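Long-range contacts in Nrps/pks (Streptomyces albus, PDB 4OPE), which probably acts as a ketosynthase domain that condenses acyl chains with extender units during oxazolomycin biosynthesis: residues Ala495-Val501 and Arg523-Ala529; Tyr449-Leu453 and Thr487-Arg491; Asp257-Val261 and Pro561-Leu565; Val14-Pro19 and Ala240-Val246. All coordinates share one frame; numbering follows the deposited sequence.

Interaction 1: residues Ala495-Val501 and Arg523-Ala529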
loop_
_atom_site.group_PDB
_atom_site.type_symbol
_atom_site.label_atom_id
_atom_site.label_comp_id
_atom_site.label_asym_id
_atom_site.label_seq_id
_atom_site.Cartn_x
_atom_site.Cartn_y
_atom_site.Cartn_z
ATOM N N ALA A 495 -27.320 6.398 22.077
ATOM C CA ALA A 495 -28.236 6.066 23.158
ATOM C C ALA A 495 -28.677 7.271 23.961
ATOM O O ALA A 495 -29.894 7.414 24.189
ATOM C CB ALA A 495 -27.608 5.034 24.077
ATOM N N HIS A 496 -27.735 8.116 24.411
ATOM C CA HIS A 496 -28.088 9.231 25.337
ATOM C C HIS A 496 -28.456 10.475 24.578
ATOM O O HIS A 496 -27.712 10.923 23.739
ATOM C CB HIS A 496 -26.969 9.522 26.324
ATOM C CG HIS A 496 -26.758 8.413 27.282
ATOM N ND1 HIS A 496 -26.928 8.566 28.641
ATOM C CD2 HIS A 496 -26.534 7.092 27.072
ATOM C CE1 HIS A 496 -26.791 7.390 29.231
ATOM N NE2 HIS A 496 -26.535 6.481 28.303
ATOM N N ARG A 497 -29.608 11.053 24.870
ATOM C CA ARG A 497 -30.187 12.077 23.999
ATOM C C ARG A 497 -30.328 13.381 24.710
ATOM O O ARG A 497 -30.648 13.432 25.898
ATOM C CB ARG A 497 -31.564 11.628 23.503
ATOM C CG ARG A 497 -31.568 10.287 22.762
ATOM C CD ARG A 497 -31.258 10.517 21.314
ATOM N NE ARG A 497 -30.986 9.288 20.617
ATOM C CZ ARG A 497 -31.677 8.806 19.592
ATOM N NH1 ARG A 497 -32.724 9.421 19.069
ATOM N NH2 ARG A 497 -31.273 7.684 19.056
ATOM N N LEU A 498 -30.095 14.441 23.962
ATOM C CA LEU A 498 -30.432 15.807 24.384
ATOM C C LEU A 498 -31.123 16.575 23.218
ATOM O O LEU A 498 -30.775 16.390 22.077
ATOM C CB LEU A 498 -29.188 16.528 24.875
ATOM C CG LEU A 498 -29.435 17.912 25.429
ATOM C CD1 LEU A 498 -28.395 18.239 26.482
ATOM C CD2 LEU A 498 -29.389 18.976 24.359
ATOM N N ALA A 499 -32.105 17.423 23.509
ATOM C CA ALA A 499 -32.685 18.272 22.473
ATOM C C ALA A 499 -33.130 19.615 22.984
ATOM O O ALA A 499 -33.546 19.763 24.151
ATOM C CB ALA A 499 -33.854 17.581 21.812
ATOM N N VAL A 500 -33.062 20.594 22.099
ATOM C CA VAL A 500 -33.497 21.936 22.415
ATOM C C VAL A 500 -34.210 22.496 21.214
ATOM O O VAL A 500 -33.828 22.266 20.059
ATOM C CB VAL A 500 -32.321 22.867 22.702
ATOM C CG1 VAL A 500 -32.794 24.090 23.441
ATOM C CG2 VAL A 500 -31.261 22.145 23.524
ATOM N N VAL A 501 -35.268 23.230 21.494
ATOM C CA VAL A 501 -35.945 24.028 20.494
ATOM C C VAL A 501 -35.367 25.405 20.563
ATOM O O VAL A 501 -35.173 25.923 21.653
ATOM C CB VAL A 501 -37.429 24.097 20.755
ATOM C CG1 VAL A 501 -38.100 24.753 19.564
ATOM C CG2 VAL A 501 -37.952 22.688 20.959
ATOM N N ARG A 523 -36.670 24.532 27.965
ATOM C CA ARG A 523 -36.331 24.278 26.575
ATOM C C ARG A 523 -35.418 23.078 26.320
ATOM O O ARG A 523 -35.360 22.642 25.190
ATOM C CB ARG A 523 -35.702 25.495 25.922
ATOM C CG ARG A 523 -36.582 26.712 25.925
ATOM C CD ARG A 523 -35.723 27.949 25.771
ATOM N NE ARG A 523 -35.095 27.902 24.469
ATOM C CZ ARG A 523 -33.990 28.534 24.122
ATOM N NH1 ARG A 523 -33.349 29.329 24.968
ATOM N NH2 ARG A 523 -33.528 28.351 22.894
ATOM N N VAL A 524 -34.755 22.535 27.340
ATOM C CA VAL A 524 -33.890 21.386 27.160
ATOM C C VAL A 524 -34.509 20.059 27.590
ATOM O O VAL A 524 -34.868 19.898 28.745
ATOM C CB VAL A 524 -32.600 21.576 27.946
ATOM C CG1 VAL A 524 -31.706 20.393 27.731
ATOM C CG2 VAL A 524 -31.884 22.826 27.474
ATOM N N LEU A 525 -34.618 19.097 26.679
ATOM C CA LEU A 525 -35.134 17.783 27.037
ATOM C C LEU A 525 -34.004 16.749 26.986
ATOM O O LEU A 525 -33.117 16.852 26.178
ATOM C CB LEU A 525 -36.233 17.353 26.081
ATOM C CG LEU A 525 -37.303 18.374 25.690
ATOM C CD1 LEU A 525 -38.235 17.814 24.610
ATOM C CD2 LEU A 525 -38.091 18.822 26.906
ATOM N N THR A 526 -34.050 15.749 27.850
ATOM C CA THR A 526 -33.045 14.732 27.849
ATOM C C THR A 526 -33.701 13.385 28.029
ATOM O O THR A 526 -34.756 13.285 28.614
ATOM C CB THR A 526 -31.981 14.902 28.963
ATOM O OG1 THR A 526 -32.580 14.633 30.222
ATOM C CG2 THR A 526 -31.392 16.283 28.981
ATOM N N GLY A 527 -33.063 12.340 27.526
ATOM C CA GLY A 527 -33.561 11.010 27.774
ATOM C C GLY A 527 -32.650 9.973 27.200
ATOM O O GLY A 527 -31.647 10.296 26.611
ATOM N N THR A 528 -32.981 8.723 27.408
ATOM C CA THR A 528 -32.230 7.648 26.800
ATOM C C THR A 528 -33.134 6.999 25.785
ATOM O O THR A 528 -34.339 6.885 25.993
ATOM C CB THR A 528 -31.742 6.653 27.857
ATOM O OG1 THR A 528 -30.699 7.281 28.604
ATOM C CG2 THR A 528 -31.150 5.434 27.193
ATOM N N ALA A 529 -32.565 6.615 24.657
ATOM C CA ALA A 529 -33.385 6.060 23.607
ATOM C C ALA A 529 -33.960 4.745 24.088
ATOM O O ALA A 529 -33.381 4.107 24.944
ATOM C CB ALA A 529 -32.569 5.839 22.343
#
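V500 and V524 meet branch to branch because each sets CG1 opposite its own backbone N (chi1 -179° in V524) and leaves CG2 beside it; the two CG2 methyls then stand 4.1 Å apart. A bend at chi3 of 65° turns the R523 chain back to the strand end, where NH2 donates to V501 O at 3.2 Å. This oxygen lies in the guanidinium plane and receives NH2 on a lone pair, while NE adds a weak bond to it; D507 takes a salt bridge from the same NH2. From this end the strands 496-501 and 524-528 run antiparallel, the axes of these short segments at 162°. R497 pairs with G527 through R497 N to G527 O at 2.8 Å and the return bond from G527 N to R497 O at 3.1 Å. A499 and L525 form a second hydrogen-bonded pair, in which L525 N reaches A499 O at 2.8 Å. On the face carrying H496, L498 and V500, which helices 458-473 and 505-516 cover, L498 CG packs on V524 CG1 at 4.1 Å. T528 lies alongside H496, with OG1 over the rim of one imidazole face. On the other face, A529 CB sits over the rim of the R497 guanidinium, 4.0 Å from NH2, and this group is held by M494 O, W548 O and a cation-pi contact with W548. The chemistry is thus divided: reciprocal amide bonds fix the register, the valine and leucine branches pack on the helix-covered face beside H496 and the threonines, and both arginines spend their charge chiefly on partners beyond the strand pair.

Interaction 2: residues Tyr449-Leu453 and Thr487-Arg491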
loop_
_atom_site.group_PDB
_atom_site.type_symbol
_atom_site.label_atom_id
_atom_site.label_comp_id
_atom_site.label_asym_id
_atom_site.label_seq_id
_atom_site.Cartn_x
_atom_site.Cartn_y
_atom_site.Cartn_z
ATOM N N TYR A 449 -36.193 25.682 15.545
ATOM C CA TYR A 449 -35.441 24.618 15.018
ATOM C C TYR A 449 -35.205 23.719 16.185
ATOM O O TYR A 449 -35.320 24.144 17.342
ATOM C CB TYR A 449 -34.107 25.095 14.460
ATOM C CG TYR A 449 -34.166 26.186 13.417
ATOM C CD1 TYR A 449 -34.547 25.929 12.115
ATOM C CD2 TYR A 449 -33.755 27.488 13.727
ATOM C CE1 TYR A 449 -34.572 26.950 11.168
ATOM C CE2 TYR A 449 -33.772 28.508 12.776
ATOM C CZ TYR A 449 -34.200 28.233 11.509
ATOM O OH TYR A 449 -34.218 29.253 10.581
ATOM N N VAL A 450 -34.876 22.467 15.873
ATOM C CA VAL A 450 -34.498 21.528 16.914
ATOM C C VAL A 450 -33.025 21.291 16.816
ATOM O O VAL A 450 -32.512 21.102 15.717
ATOM C CB VAL A 450 -35.230 20.185 16.791
ATOM C CG1 VAL A 450 -34.969 19.536 15.450
ATOM C CG2 VAL A 450 -34.819 19.264 17.924
ATOM N N CYS A 451 -32.355 21.343 17.957
ATOM C CA CYS A 451 -30.985 20.943 18.061
ATOM C C CYS A 451 -30.970 19.593 18.710
ATOM O O CYS A 451 -31.329 19.444 19.868
ATOM C CB CYS A 451 -30.204 21.891 18.952
ATOM S SG CYS A 451 -28.621 21.242 19.586
ATOM N N ALA A 452 -30.506 18.598 17.991
ATOM C CA ALA A 452 -30.586 17.254 18.516
ATOM C C ALA A 452 -29.164 16.662 18.656
ATOM O O ALA A 452 -28.432 16.572 17.682
ATOM C CB ALA A 452 -31.459 16.435 17.582
ATOM N N LEU A 453 -28.793 16.284 19.870
ATOM C CA LEU A 453 -27.457 15.789 20.175
ATOM C C LEU A 453 -27.584 14.412 20.752
ATOM O O LEU A 453 -28.581 14.117 21.410
ATOM C CB LEU A 453 -26.783 16.632 21.233
ATOM C CG LEU A 453 -26.520 18.101 20.942
ATOM C CD1 LEU A 453 -25.753 18.741 22.095
ATOM C CD2 LEU A 453 -25.679 18.234 19.709
ATOM N N THR A 487 -27.146 19.968 10.245
ATOM C CA THR A 487 -25.908 19.247 10.302
ATOM C C THR A 487 -25.952 18.152 11.358
ATOM O O THR A 487 -25.569 17.002 11.098
ATOM C CB THR A 487 -24.748 20.219 10.565
ATOM O OG1 THR A 487 -24.550 21.037 9.387
ATOM C CG2 THR A 487 -23.471 19.474 10.914
ATOM N N LEU A 488 -26.469 18.493 12.525
ATOM C CA LEU A 488 -26.532 17.564 13.636
ATOM C C LEU A 488 -27.462 16.402 13.367
ATOM O O LEU A 488 -27.231 15.291 13.828
ATOM C CB LEU A 488 -26.966 18.291 14.899
ATOM C CG LEU A 488 -25.895 19.264 15.420
ATOM C CD1 LEU A 488 -26.509 20.251 16.393
ATOM C CD2 LEU A 488 -24.714 18.528 16.040
ATOM N N LEU A 489 -28.484 16.646 12.567
ATOM C CA LEU A 489 -29.416 15.590 12.212
ATOM C C LEU A 489 -28.863 14.623 11.161
ATOM O O LEU A 489 -29.508 13.605 10.856
ATOM C CB LEU A 489 -30.730 16.177 11.739
ATOM C CG LEU A 489 -31.440 16.961 12.842
ATOM C CD1 LEU A 489 -32.660 17.694 12.291
ATOM C CD2 LEU A 489 -31.813 15.989 13.958
ATOM N N THR A 490 -27.683 14.888 10.632
ATOM C CA THR A 490 -27.073 13.892 9.767
ATOM C C THR A 490 -26.191 12.947 10.561
ATOM O O THR A 490 -25.720 11.933 10.034
ATOM C CB THR A 490 -26.193 14.537 8.714
ATOM O OG1 THR A 490 -24.987 15.014 9.350
ATOM C CG2 THR A 490 -26.956 15.650 8.043
ATOM N N ARG A 491 -25.976 13.266 11.825
ATOM C CA ARG A 491 -25.100 12.456 12.624
ATOM C C ARG A 491 -25.738 11.207 13.161
ATOM O O ARG A 491 -26.889 11.191 13.546
ATOM C CB ARG A 491 -24.553 13.287 13.783
ATOM C CG ARG A 491 -23.552 14.313 13.288
ATOM C CD ARG A 491 -22.804 14.948 14.439
ATOM N NE ARG A 491 -21.912 15.963 13.919
ATOM C CZ ARG A 491 -20.998 16.588 14.628
ATOM N NH1 ARG A 491 -20.849 16.325 15.946
ATOM N NH2 ARG A 491 -20.260 17.494 14.007
HETATM O O HOH W 1 -26.811 14.721 16.472
#
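A452 and L488 are the closest backbone points, their CA atoms 6.4 Å apart, where strand 449-453 passes the C-terminal region of helix 481-488. L488 still has helical backbone angles, and a type I turn carries the chain from L488 to R491. T487 O accepts from T490 N and from T490 OG1, the latter at 2.7 Å, a double grip that ties the turn to the helix. No direct hydrogen bond joins the two segments. Instead one water donates to A452 O at 2.7 Å and also to L488 O, so two backbone carbonyls, both acceptors, are bridged through its protons.

Two leucines supply most of the apolar contact. L488 has CG opposite its carbonyl carbon (chi1 -69°), which sends the fork toward the strand: CD1 meets C451 SG at 4.0 Å, and CD2 meets L453 CD2 at 3.8 Å. The L453 and L488 side chains cross at a slant, and CB of L488 also rests 3.6 Å from A452 O. L489 works from the other side of the bridge, its CD2 against A452 CB at 3.7 Å and its CD1 reaching V450 CG1. Within the turn, L488 CD2 lies over the rim of one R491 guanidinium face, while that group donates to L565 O and P566 O.

Strand 449-455 is an outer strand of a three-stranded antiparallel sheet, and a helix end packed beside it through leucines is consistent with the small alpha/beta linker domain that follows the ketosynthase in modular polyketide synthases.

Interaction 3: residues Asp257-Val261 and Pro561-Leu565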
loop_
_atom_site.group_PDB
_atom_site.type_symbol
_atom_site.label_atom_id
_atom_site.label_comp_id
_atom_site.label_asym_id
_atom_site.label_seq_id
_atom_site.Cartn_x
_atom_site.Cartn_y
_atom_site.Cartn_z
ATOM N N ASP A 257 -26.718 14.175 -3.701
ATOM C CA ASP A 257 -26.917 13.999 -2.256
ATOM C C ASP A 257 -26.937 15.321 -1.494
ATOM O O ASP A 257 -27.002 15.314 -0.265
ATOM C CB ASP A 257 -25.814 13.097 -1.654
ATOM C CG ASP A 257 -25.840 11.647 -2.204
ATOM O OD1 ASP A 257 -26.573 11.328 -3.176
ATOM O OD2 ASP A 257 -25.094 10.817 -1.652
ATOM N N GLY A 258 -26.852 16.438 -2.214
ATOM C CA GLY A 258 -26.521 17.748 -1.621
ATOM C C GLY A 258 -25.328 17.829 -0.657
ATOM O O GLY A 258 -25.467 18.395 0.438
ATOM N N ASP A 259 -24.159 17.273 -1.022
ATOM C CA ASP A 259 -22.987 17.380 -0.140
ATOM C C ASP A 259 -22.404 18.753 -0.298
ATOM O O ASP A 259 -22.522 19.351 -1.353
ATOM C CB ASP A 259 -21.900 16.386 -0.477
ATOM C CG ASP A 259 -22.346 14.978 -0.356
ATOM O OD1 ASP A 259 -22.840 14.568 0.709
ATOM O OD2 ASP A 259 -22.207 14.260 -1.353
ATOM N N ARG A 260 -21.756 19.243 0.745
ATOM C CA ARG A 260 -20.902 20.392 0.592
ATOM C C ARG A 260 -19.615 19.902 -0.112
ATOM O O ARG A 260 -18.952 18.988 0.361
ATOM C CB ARG A 260 -20.626 21.022 1.961
ATOM C CG ARG A 260 -19.764 22.257 1.923
ATOM C CD ARG A 260 -19.723 22.933 3.281
ATOM N NE ARG A 260 -19.352 21.996 4.352
ATOM C CZ ARG A 260 -19.135 22.345 5.616
ATOM N NH1 ARG A 260 -19.214 23.621 5.987
ATOM N NH2 ARG A 260 -18.803 21.418 6.505
ATOM N N VAL A 261 -19.304 20.476 -1.271
ATOM C CA VAL A 261 -18.121 20.090 -2.042
ATOM C C VAL A 261 -16.925 20.983 -1.665
ATOM O O VAL A 261 -16.980 22.197 -1.761
ATOM C CB VAL A 261 -18.439 20.172 -3.536
ATOM C CG1 VAL A 261 -17.210 19.928 -4.363
ATOM C CG2 VAL A 261 -19.449 19.119 -3.896
ATOM N N PRO A 561 -28.365 23.808 3.864
ATOM C CA PRO A 561 -26.951 24.100 3.834
ATOM C C PRO A 561 -26.250 23.509 5.070
ATOM O O PRO A 561 -26.881 23.355 6.119
ATOM C CB PRO A 561 -26.933 25.619 3.876
ATOM C CG PRO A 561 -28.142 25.975 4.732
ATOM C CD PRO A 561 -29.148 24.865 4.540
ATOM N N ARG A 562 -24.960 23.181 4.965
ATOM C CA ARG A 562 -24.265 22.643 6.126
ATOM C C ARG A 562 -23.069 23.436 6.636
ATOM O O ARG A 562 -22.469 24.237 5.949
ATOM C CB ARG A 562 -23.956 21.174 5.898
ATOM C CG ARG A 562 -25.266 20.362 5.907
ATOM C CD ARG A 562 -25.064 18.856 5.875
ATOM N NE ARG A 562 -24.131 18.417 4.823
ATOM C CZ ARG A 562 -24.377 17.440 3.938
ATOM N NH1 ARG A 562 -25.522 16.762 3.932
ATOM N NH2 ARG A 562 -23.456 17.112 3.050
ATOM N N VAL A 563 -22.765 23.214 7.897
ATOM C CA VAL A 563 -21.628 23.808 8.552
ATOM C C VAL A 563 -20.885 22.741 9.312
ATOM O O VAL A 563 -21.409 21.661 9.606
ATOM C CB VAL A 563 -22.042 24.928 9.511
ATOM C CG1 VAL A 563 -22.697 26.031 8.706
ATOM C CG2 VAL A 563 -22.997 24.447 10.593
ATOM N N SER A 564 -19.654 23.056 9.632
ATOM C CA SER A 564 -18.779 22.146 10.328
ATOM C C SER A 564 -18.907 22.453 11.773
ATOM O O SER A 564 -18.664 23.583 12.170
ATOM C CB SER A 564 -17.376 22.474 9.923
ATOM O OG SER A 564 -17.237 22.369 8.525
ATOM N N LEU A 565 -19.302 21.470 12.564
ATOM C CA LEU A 565 -19.429 21.614 14.005
ATOM C C LEU A 565 -18.486 20.656 14.668
ATOM O O LEU A 565 -18.122 19.632 14.089
ATOM C CB LEU A 565 -20.839 21.263 14.459
ATOM C CG LEU A 565 -21.980 22.032 13.772
ATOM C CD1 LEU A 565 -23.283 21.281 13.864
ATOM C CD2 LEU A 565 -22.147 23.430 14.359
HETATM O O HOH W 2 -20.426 17.373 2.283
HETATM O O HOH W 3 -18.648 25.678 8.036
#
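The R260 guanidinium has the backbone carbonyl carbon of R562 over one face, 3.9 Å above the plane and shifted toward the rim, while a water lies at its edge, in plane. S564 OG approaches NH2 of R260 at 2.7 Å, tilted 26° from the plane, and this is the direct hydrogen bond across the contact. The edge water accepts from R260 NH1 at 3.0 Å and from S564 N, doubling the link. R260 reaches this far because its chain is extended through chi2 and turns only at chi3 (52°).

The R562 guanidinium reaches back to the 257-261 segment. G258 O lies over one of its faces, whereas D259 OD1 and a second water occupy its edge. OD1 forms a long salt bridge with R562 NH2 at 3.5 Å, the carboxylate and guanidinium planes being 43° apart. The second water accepts from R562 NH2 at 3.1 Å and can donate to R260 O at 2.9 Å, though other acceptors compete for its protons. R260 NE and R562 NE are 6.0 Å apart; the oxygens round each group probably ease any repulsion between the like charges.

G258 closes helix 251-256 with a Schellman motif, and the following loop meets the 561-565 segment, which is extended but in no regular strand. Such a late segment returning across the ketosynthase surface is consistent with the post-linker region of polyketide synthases, here joined to the core by reciprocal arginines.

Interaction 4: residues Val14-Pro19 and Ala240-Val246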
loop_
_atom_site.group_PDB
_atom_site.type_symbol
_atom_site.label_atom_id
_atom_site.label_comp_id
_atom_site.label_asym_id
_atom_site.label_seq_id
_atom_site.Cartn_x
_atom_site.Cartn_y
_atom_site.Cartn_z
ATOM N N VAL A 14 -13.320 16.451 5.150
ATOM C CA VAL A 14 -11.922 16.286 5.555
ATOM C C VAL A 14 -11.842 16.327 7.056
ATOM O O VAL A 14 -12.633 17.009 7.704
ATOM C CB VAL A 14 -11.010 17.396 4.924
ATOM C CG1 VAL A 14 -11.562 18.818 5.184
ATOM C CG2 VAL A 14 -9.542 17.270 5.353
ATOM N N ALA A 15 -10.862 15.636 7.595
ATOM C CA ALA A 15 -10.609 15.648 9.011
ATOM C C ALA A 15 -9.152 15.330 9.302
ATOM O O ALA A 15 -8.474 14.720 8.484
ATOM C CB ALA A 15 -11.528 14.651 9.675
ATOM N N GLY A 16 -8.656 15.763 10.447
ATOM C CA GLY A 16 -7.243 15.645 10.770
ATOM C C GLY A 16 -6.816 16.147 12.137
ATOM O O GLY A 16 -7.462 17.003 12.711
ATOM N N ARG A 17 -5.738 15.586 12.677
ATOM C CA ARG A 17 -5.038 16.179 13.804
ATOM C C ARG A 17 -3.617 16.388 13.398
ATOM O O ARG A 17 -3.016 15.509 12.812
ATOM C CB ARG A 17 -5.029 15.251 14.990
ATOM C CG ARG A 17 -6.409 14.881 15.449
ATOM C CD ARG A 17 -6.384 13.690 16.382
ATOM N NE ARG A 17 -5.665 14.021 17.607
ATOM C CZ ARG A 17 -5.352 13.135 18.543
ATOM N NH1 ARG A 17 -5.694 11.864 18.402
ATOM N NH2 ARG A 17 -4.679 13.522 19.614
ATOM N N TYR A 18 -3.080 17.537 13.756
ATOM C CA TYR A 18 -1.702 17.884 13.472
ATOM C C TYR A 18 -1.105 18.538 14.728
ATOM O O TYR A 18 -1.818 18.728 15.726
ATOM C CB TYR A 18 -1.676 18.793 12.250
ATOM C CG TYR A 18 -2.305 18.108 11.067
ATOM C CD1 TYR A 18 -1.666 17.059 10.429
ATOM C CD2 TYR A 18 -3.554 18.460 10.615
ATOM C CE1 TYR A 18 -2.236 16.406 9.356
ATOM C CE2 TYR A 18 -4.144 17.808 9.532
ATOM C CZ TYR A 18 -3.478 16.769 8.910
ATOM O OH TYR A 18 -4.044 16.120 7.841
ATOM N N PRO A 19 0.206 18.839 14.713
ATOM C CA PRO A 19 0.830 19.409 15.874
ATOM C C PRO A 19 0.125 20.671 16.348
ATOM O O PRO A 19 -0.062 21.603 15.554
ATOM C CB PRO A 19 2.219 19.717 15.381
ATOM C CG PRO A 19 2.482 18.611 14.443
ATOM C CD PRO A 19 1.201 18.484 13.701
ATOM N N ALA A 240 7.236 15.191 12.115
ATOM C CA ALA A 240 6.012 15.581 12.747
ATOM C C ALA A 240 4.965 14.486 12.669
ATOM O O ALA A 240 5.023 13.625 11.778
ATOM C CB ALA A 240 5.488 16.825 12.095
ATOM N N GLU A 241 4.022 14.540 13.609
ATOM C CA GLU A 241 2.979 13.555 13.713
ATOM C C GLU A 241 1.661 14.068 13.082
ATOM O O GLU A 241 1.426 15.260 12.947
ATOM C CB GLU A 241 2.755 13.246 15.162
ATOM C CG GLU A 241 3.898 12.512 15.828
ATOM C CD GLU A 241 3.604 12.182 17.293
ATOM O OE1 GLU A 241 3.952 11.085 17.770
ATOM O OE2 GLU A 241 3.009 13.014 17.985
ATOM N N GLY A 242 0.828 13.157 12.636
ATOM C CA GLY A 242 -0.441 13.565 12.089
ATOM C C GLY A 242 -1.323 12.429 11.621
ATOM O O GLY A 242 -0.868 11.326 11.357
ATOM N N SER A 243 -2.592 12.742 11.495
ATOM C CA SER A 243 -3.586 11.830 10.978
ATOM C C SER A 243 -4.538 12.672 10.140
ATOM O O SER A 243 -4.953 13.773 10.582
ATOM C CB SER A 243 -4.381 11.249 12.136
ATOM O OG SER A 243 -5.111 10.120 11.735
ATOM N N GLY A 244 -4.885 12.180 8.943
ATOM C CA GLY A 244 -5.797 12.893 8.134
ATOM C C GLY A 244 -6.484 12.047 7.123
ATOM O O GLY A 244 -5.963 11.040 6.688
ATOM N N ALA A 245 -7.683 12.480 6.730
ATOM C CA ALA A 245 -8.425 11.769 5.718
ATOM C C ALA A 245 -9.398 12.699 5.019
ATOM O O ALA A 245 -9.895 13.657 5.611
ATOM C CB ALA A 245 -9.171 10.621 6.370
ATOM N N VAL A 246 -9.659 12.392 3.757
ATOM C CA VAL A 246 -10.653 13.073 2.998
ATOM C C VAL A 246 -11.640 12.035 2.495
ATOM O O VAL A 246 -11.339 10.821 2.410
ATOM C CB VAL A 246 -10.035 13.788 1.781
ATOM C CG1 VAL A 246 -9.114 14.908 2.214
ATOM C CG2 VAL A 246 -9.270 12.833 0.889
#
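V14 and V246 face each other at one end of an antiparallel strand pair in the mixed sheet of the ketosynthase, a member of the thiolase-fold superfamily. V14 sets CG2 opposite its backbone N and CG1 between N and the carbonyl carbon (chi1 52°). V246 instead has CG1 opposite its carbonyl carbon (chi1 -66°), which brings that methyl to 4.0 Å from V14 CG2. On the opposite face the small A15 and A245 are paired by two bonds, A15 N to A245 O and A245 N to A15 O, each 3.0 Å. A second such pair joins R17 and S243, with R17 N to S243 O at 2.9 Å; the strand axes stand at 178°.

The polar side chains of this pair look elsewhere. S243 OG bonds T101 OG1, and the R17 chain leads away to D72 O. E241 has its own outside partners, R45 in a salt bridge and the amides of S206 and L70.

Beyond the last pair, Y18 has CG opposite its carbonyl carbon, and its ring runs back along the strand that starts at G242. CD1 is 4.1 Å from G242 CA, and the ring is set obliquely to this backbone; G16, G242 and G244, which lack side chains, leave it this place. Helix 356-370 touches the same tyrosine through M358, A359 and T362. P19 continues the contact, with CD 3.3 Å from E241 O and CG 4.2 Å from A240 CB. At the far end of the ring, Y18 OH lies 3.7 Å from G244 CA.

In the fold
Interactions 1 and 2 belong to one sheet, in which strand 496-502 lies between 449-455 and 524-528; V500 O and C451 N, 2.7 Å apart, and L498 O with L453 N, 3.0 Å, connect them. Interaction 3 touches interaction 2 through R491 NH2 and L565 O at 3.0 Å, and through T487 OG1 and V563 N at 3.2 Å. Interactions 1 and 2 are nested in the chain loop that interaction 3 closes. Interaction 4 sits apart, its centre about 4 Å from the centre of the chain and its nearest atoms about 7 Å from interaction 3. D108 relates those two, accepting from V14 N and making a weak bond with S564 OG. Through R491 and T487, the 561-565 loop thus lies between the ketosynthase fold and the three-stranded sheet region.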